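Maleate cis-trans isomerase (Pseudomonas putida, PDB 4FQ5) probably catalyses the cis-trans isomerization of the double bond of maleate, yielding fumarate, and works as a homodimer. Local coordinates at residues A[31-36]-A[99-104]; A[63-68]-A[88-93]. The protein carries 1 engineered substitution. All blocks are in the same frame, centred on the assembly; numbering follows the deposited sequence.

Contact 1: residues A[31-36]-A[99-104]; sequences GQIVPS and MGYACL. With MAE (maleic acid), chain C.
Ile33 and Met99 meet on one face of a parallel beta-sheet whose strand order is 2-1-3-4, with strand 27-35 running alongside strand 98-101. Their side chains lie at a slant to each other: Ile33 CD1 reaches Met99 SD at 3.8 Å. With chi1 at -57°, Ile33 sends CG1 back beside its own backbone N, which carries CD1 over to the methionine, while CG2, anti to the backbone N, approaches the Tyr101 ring obliquely, nearest Tyr101 CD1. Helix 84-92 covers this face through Cys87 and Leu91. Beneath the side chains the strands are joined by three backbone hydrogen bonds, Gly100 N to Gly31 O, Ile33 N to Gly100 O at 2.8 Å, and Ala102 N to Ile33 O. The last lies just past the end of strand 98-101, where Ala102 CB packs 4.0 Å from Val34 CG1.

At the C-terminal ends of the strands the two segments line the maleate pocket. Pro35 CG lies 3.9 Å from Cys103 CB. The same Pro35 CG is 3.7 Å from MAE C2, a carbon of the maleate. Cys103, the predicted nucleophile, sits at the N-cap of helix 104-108, and Leu104 N makes a weak hydrogen bond to maleate O4. In this model, which carries the engineered Ala221 at the predicted proton-donor position, Cys103 is covalently attached to the ligand, Cys103 SG to MAE C3 at 1.9 Å.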
loop_
_atom_site.group_PDB
_atom_site.type_symbol
_atom_site.label_atom_id
_atom_site.label_comp_id
_atom_site.label_asym_id
_atom_site.label_seq_id
_atom_site.Cartn_x
_atom_site.Cartn_y
_atom_site.Cartn_z
ATOM N N GLY A 31 -15.580 12.515 4.857
ATOM C CA GLY A 31 -16.996 12.142 4.878
ATOM C C GLY A 31 -17.577 12.240 3.486
ATOM O O GLY A 31 -17.271 13.180 2.753
ATOM N N GLN A 32 -18.401 11.262 3.112
ATOM C CA GLN A 32 -19.021 11.259 1.790
ATOM C C GLN A 32 -20.533 11.063 1.865
ATOM O O GLN A 32 -21.011 10.068 2.405
ATOM C CB GLN A 32 -18.375 10.203 0.878
ATOM C CG GLN A 32 -16.864 10.366 0.748
ATOM C CD GLN A 32 -16.307 9.756 -0.522
ATOM O OE1 GLN A 32 -16.021 8.553 -0.583
ATOM N NE2 GLN A 32 -16.121 10.593 -1.541
ATOM N N ILE A 33 -21.280 12.026 1.325
ATOM C CA ILE A 33 -22.735 11.876 1.180
ATOM C C ILE A 33 -23.005 11.272 -0.198
ATOM O O ILE A 33 -22.839 11.944 -1.212
ATOM C CB ILE A 33 -23.479 13.229 1.331
ATOM C CG1 ILE A 33 -23.163 13.874 2.689
ATOM C CG2 ILE A 33 -24.984 13.042 1.142
ATOM C CD1 ILE A 33 -23.609 15.321 2.811
ATOM N N VAL A 34 -23.415 10.005 -0.230
ATOM C CA VAL A 34 -23.535 9.277 -1.499
ATOM C C VAL A 34 -24.956 8.772 -1.743
ATOM O O VAL A 34 -25.648 8.398 -0.791
ATOM C CB VAL A 34 -22.528 8.090 -1.606
ATOM C CG1 VAL A 34 -21.093 8.571 -1.439
ATOM C CG2 VAL A 34 -22.828 6.999 -0.586
ATOM N N PRO A 35 -25.393 8.756 -3.022
ATOM C CA PRO A 35 -26.620 8.038 -3.363
ATOM C C PRO A 35 -26.515 6.599 -2.877
ATOM O O PRO A 35 -25.432 6.012 -2.927
ATOM C CB PRO A 35 -26.638 8.082 -4.896
ATOM C CG PRO A 35 -25.897 9.328 -5.235
ATOM C CD PRO A 35 -24.808 9.433 -4.199
ATOM N N SER A 36 -27.616 6.031 -2.395
ATOM C CA SER A 36 -27.571 4.689 -1.803
ATOM C C SER A 36 -27.019 3.626 -2.775
ATOM O O SER A 36 -26.281 2.719 -2.365
ATOM C CB SER A 36 -28.952 4.281 -1.295
ATOM O OG SER A 36 -29.876 4.177 -2.367
ATOM N N MET A 99 -16.371 17.101 4.053
ATOM C CA MET A 99 -17.586 16.411 3.669
ATOM C C MET A 99 -17.906 16.708 2.213
ATOM O O MET A 99 -18.028 17.872 1.821
ATOM C CB MET A 99 -18.740 16.852 4.574
ATOM C CG MET A 99 -19.941 15.926 4.523
ATOM S SD MET A 99 -21.259 16.487 5.614
ATOM C CE MET A 99 -20.380 16.560 7.177
ATOM N N GLY A 100 -18.032 15.650 1.416
ATOM C CA GLY A 100 -18.348 15.782 0.001
ATOM C C GLY A 100 -19.726 15.248 -0.331
ATOM O O GLY A 100 -20.050 14.106 -0.017
ATOM N N TYR A 101 -20.541 16.092 -0.957
ATOM C CA TYR A 101 -21.832 15.686 -1.504
ATOM C C TYR A 101 -21.533 15.150 -2.895
ATOM O O TYR A 101 -21.134 15.904 -3.786
ATOM C CB TYR A 101 -22.766 16.898 -1.558
ATOM C CG TYR A 101 -24.190 16.659 -2.026
ATOM C CD1 TYR A 101 -25.261 16.843 -1.155
ATOM C CD2 TYR A 101 -24.474 16.299 -3.349
ATOM C CE1 TYR A 101 -26.576 16.657 -1.574
ATOM C CE2 TYR A 101 -25.783 16.099 -3.776
ATOM C CZ TYR A 101 -26.833 16.288 -2.884
ATOM O OH TYR A 101 -28.138 16.107 -3.292
ATOM N N ALA A 102 -21.727 13.845 -3.073
ATOM C CA ALA A 102 -21.245 13.136 -4.265
ATOM C C ALA A 102 -22.002 13.380 -5.584
ATOM O O ALA A 102 -21.382 13.439 -6.644
ATOM C CB ALA A 102 -21.149 11.645 -3.983
ATOM N N CYS A 103 -23.313 13.545 -5.567
ATOM C CA CYS A 103 -24.054 13.548 -6.828
ATOM C C CYS A 103 -24.184 14.912 -7.522
ATOM O O CYS A 103 -24.933 15.782 -7.131
ATOM C CB CYS A 103 -25.422 12.915 -6.625
ATOM S SG CYS A 103 -26.428 12.693 -8.090
ATOM N N LEU A 104 -23.439 15.037 -8.596
ATOM C CA LEU A 104 -23.363 16.243 -9.425
ATOM C C LEU A 104 -24.725 16.672 -9.970
ATOM O O LEU A 104 -25.101 17.831 -9.851
ATOM C CB LEU A 104 -22.387 15.988 -10.586
ATOM C CG LEU A 104 -22.060 16.840 -11.830
ATOM C CD1 LEU A 104 -23.252 17.432 -12.579
ATOM C CD2 LEU A 104 -20.998 17.893 -11.574
HETATM C C1 MAE C . -24.477 9.257 -9.235
HETATM O O1 MAE C . -24.494 8.202 -8.581
HETATM O O2 MAE C . -23.794 9.421 -10.257
HETATM C C2 MAE C . -25.343 10.356 -8.782
HETATM C C3 MAE C . -25.226 11.613 -9.168
HETATM C C4 MAE C . -24.193 12.125 -10.098
HETATM O O3 MAE C . -24.556 12.531 -11.197
HETATM O O4 MAE C . -23.003 12.186 -9.771
#

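Contact 2: residues A[63-68]-A[88-93]; sequences HSSRMR and ALELSD
Glu90 and Leu91, side by side on helix 84-92, both face Ser65 on strand 59-67, and the two segments run nearly antiparallel, their axes 8.0 Å apart. Glu90 comes first. Its chain is extended beyond CG and brings Glu90 OE1 to Ser65 OG at 2.5 Å, a short hydrogen bond donated by the serine to the anti side of the carboxylate from 32° out of its plane. A water adds a second donor to OE1 and itself accepts from Arg66 N, while OE2 forms a salt bridge with Arg86. With an alanine at this position, the Ser65 hydroxyl and the water would probably be left without this acceptor, and Arg86 without its salt bridge to the glutamate. Leu91 follows, its isobutyl group lying across the strand. Leu91 CG packs 3.7 Å from Ser65 CB, CD1 is near the same carbon, and Leu91 CD2 reaches back to the backbone, 3.4 Å from His63 O. Ser65 thus offers its CB to the leucine and, with OG anti to the backbone N (chi1 170°), its hydroxyl to the glutamate. A helix laid antiparallel over an outer strand of a parallel sheet in this way is characteristic of layered alpha/beta folds.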
loop_
_atom_site.group_PDB
_atom_site.type_symbol
_atom_site.label_atom_id
_atom_site.label_comp_id
_atom_site.label_asym_id
_atom_site.label_seq_id
_atom_site.Cartn_x
_atom_site.Cartn_y
_atom_site.Cartn_z
ATOM N N HIS A 63 -15.764 7.690 5.544
ATOM C CA HIS A 63 -17.002 7.605 6.322
ATOM C C HIS A 63 -18.151 8.090 5.494
ATOM O O HIS A 63 -18.159 9.238 5.043
ATOM C CB HIS A 63 -16.849 8.437 7.598
ATOM C CG HIS A 63 -15.585 8.119 8.356
ATOM N ND1 HIS A 63 -15.527 7.145 9.277
ATOM C CD2 HIS A 63 -14.289 8.629 8.236
ATOM C CE1 HIS A 63 -14.266 7.049 9.751
ATOM N NE2 HIS A 63 -13.509 7.957 9.108
ATOM N N SER A 64 -19.129 7.216 5.273
ATOM C CA SER A 64 -20.242 7.526 4.379
ATOM C C SER A 64 -21.598 7.633 5.060
ATOM O O SER A 64 -21.856 6.988 6.080
ATOM C CB SER A 64 -20.343 6.481 3.260
ATOM O OG SER A 64 -19.198 6.525 2.433
ATOM N N SER A 65 -22.455 8.449 4.456
ATOM C CA SER A 65 -23.877 8.464 4.757
ATOM C C SER A 65 -24.627 8.392 3.428
ATOM O O SER A 65 -24.182 8.961 2.426
ATOM C CB SER A 65 -24.252 9.726 5.534
ATOM O OG SER A 65 -25.662 9.853 5.628
ATOM N N ARG A 66 -25.755 7.687 3.426
ATOM C CA ARG A 66 -26.503 7.415 2.206
ATOM C C ARG A 66 -27.850 8.128 2.148
ATOM O O ARG A 66 -28.554 8.245 3.153
ATOM C CB ARG A 66 -26.699 5.901 2.022
ATOM C CG ARG A 66 -25.448 5.204 1.517
ATOM C CD ARG A 66 -25.604 3.697 1.341
ATOM N NE ARG A 66 -24.906 3.290 0.123
ATOM C CZ ARG A 66 -23.587 3.354 -0.051
ATOM N NH1 ARG A 66 -22.782 3.775 0.930
ATOM N NH2 ARG A 66 -23.067 2.991 -1.215
ATOM N N MET A 67 -28.170 8.608 0.949
ATOM C CA MET A 67 -29.466 9.188 0.609
ATOM C C MET A 67 -30.037 8.359 -0.544
ATOM O O MET A 67 -29.400 8.219 -1.587
ATOM C CB MET A 67 -29.302 10.662 0.215
ATOM C CG MET A 67 -28.095 10.958 -0.674
ATOM S SD MET A 67 -27.929 12.701 -1.087
ATOM C CE MET A 67 -26.752 12.636 -2.419
ATOM N N ARG A 68 -31.218 7.789 -0.346
ATOM C CA ARG A 68 -31.742 6.786 -1.274
ATOM C C ARG A 68 -32.017 7.293 -2.682
ATOM O O ARG A 68 -32.693 8.303 -2.868
ATOM C CB ARG A 68 -32.991 6.111 -0.721
ATOM C CG ARG A 68 -32.690 4.919 0.170
ATOM C CD ARG A 68 -33.896 4.004 0.258
ATOM N NE ARG A 68 -33.775 2.843 -0.619
ATOM C CZ ARG A 68 -34.791 2.073 -0.995
ATOM N NH1 ARG A 68 -36.025 2.342 -0.585
ATOM N NH2 ARG A 68 -34.572 1.032 -1.779
ATOM N N ALA A 88 -25.686 15.090 6.433
ATOM C CA ALA A 88 -24.687 15.979 7.038
ATOM C C ALA A 88 -24.674 15.900 8.569
ATOM O O ALA A 88 -23.608 15.988 9.184
ATOM C CB ALA A 88 -24.881 17.417 6.575
ATOM N N LEU A 89 -25.854 15.747 9.178
ATOM C CA LEU A 89 -25.949 15.479 10.617
ATOM C C LEU A 89 -25.270 14.157 10.961
ATOM O O LEU A 89 -24.515 14.076 11.926
ATOM C CB LEU A 89 -27.411 15.450 11.092
ATOM C CG LEU A 89 -28.133 16.793 11.265
ATOM C CD1 LEU A 89 -29.647 16.611 11.300
ATOM C CD2 LEU A 89 -27.647 17.529 12.511
ATOM N N GLU A 90 -25.540 13.127 10.163
ATOM C CA GLU A 90 -24.944 11.809 10.375
ATOM C C GLU A 90 -23.416 11.849 10.347
ATOM O O GLU A 90 -22.755 11.273 11.216
ATOM C CB GLU A 90 -25.501 10.781 9.374
ATOM C CG GLU A 90 -26.924 10.346 9.705
ATOM C CD GLU A 90 -27.571 9.450 8.657
ATOM O OE1 GLU A 90 -26.906 9.064 7.672
ATOM O OE2 GLU A 90 -28.766 9.126 8.828
ATOM N N LEU A 91 -22.860 12.560 9.375
ATOM C CA LEU A 91 -21.410 12.595 9.204
ATOM C C LEU A 91 -20.718 13.557 10.163
ATOM O O LEU A 91 -19.585 13.295 10.580
ATOM C CB LEU A 91 -21.032 12.873 7.741
ATOM C CG LEU A 91 -21.353 11.722 6.768
ATOM C CD1 LEU A 91 -21.152 12.157 5.326
ATOM C CD2 LEU A 91 -20.523 10.479 7.080
ATOM N N SER A 92 -21.382 14.654 10.531
ATOM C CA SER A 92 -20.800 15.565 11.522
ATOM C C SER A 92 -20.850 15.001 12.952
ATOM O O SER A 92 -20.079 15.432 13.805
ATOM C CB SER A 92 -21.367 16.995 11.434
ATOM O OG SER A 92 -22.777 17.022 11.519
ATOM N N ASP A 93 -21.727 14.025 13.201
ATOM C CA ASP A 93 -21.681 13.243 14.447
ATOM C C ASP A 93 -20.322 12.552 14.622
ATOM O O ASP A 93 -19.912 12.254 15.745
ATOM C CB ASP A 93 -22.777 12.171 14.471
ATOM C CG ASP A 93 -24.164 12.721 14.839
ATOM O OD1 ASP A 93 -24.327 13.932 15.082
ATOM O OD2 ASP A 93 -25.110 11.907 14.878
HETATM O O HOH W 1 -26.798 6.639 6.042
#

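Both contacts are buried and belong to the same sheet, since strands 27-35 and 59-67 are neighbours in it. Contact 1 is the more central, 9 Å between its centre and that of the chain against 17 Å for contact 2. It joins neighbouring strands, so backbone bonds dominate, backed by apolar side chains, and its C-terminal end opens onto the ligand. Contact 2, nested within the chain loop that contact 1 closes, joins helix to strand through apolar Leu91 together with a carboxylate, a hydroxyl and a water. It borders the second subunit far more extensively: its Arg68 forms a salt bridge with Asp93 there, which Ser36 of contact 1 also meets. Gln32 N probably bonds to His63 O, and Leu91 also packs on Ile33 and Met99.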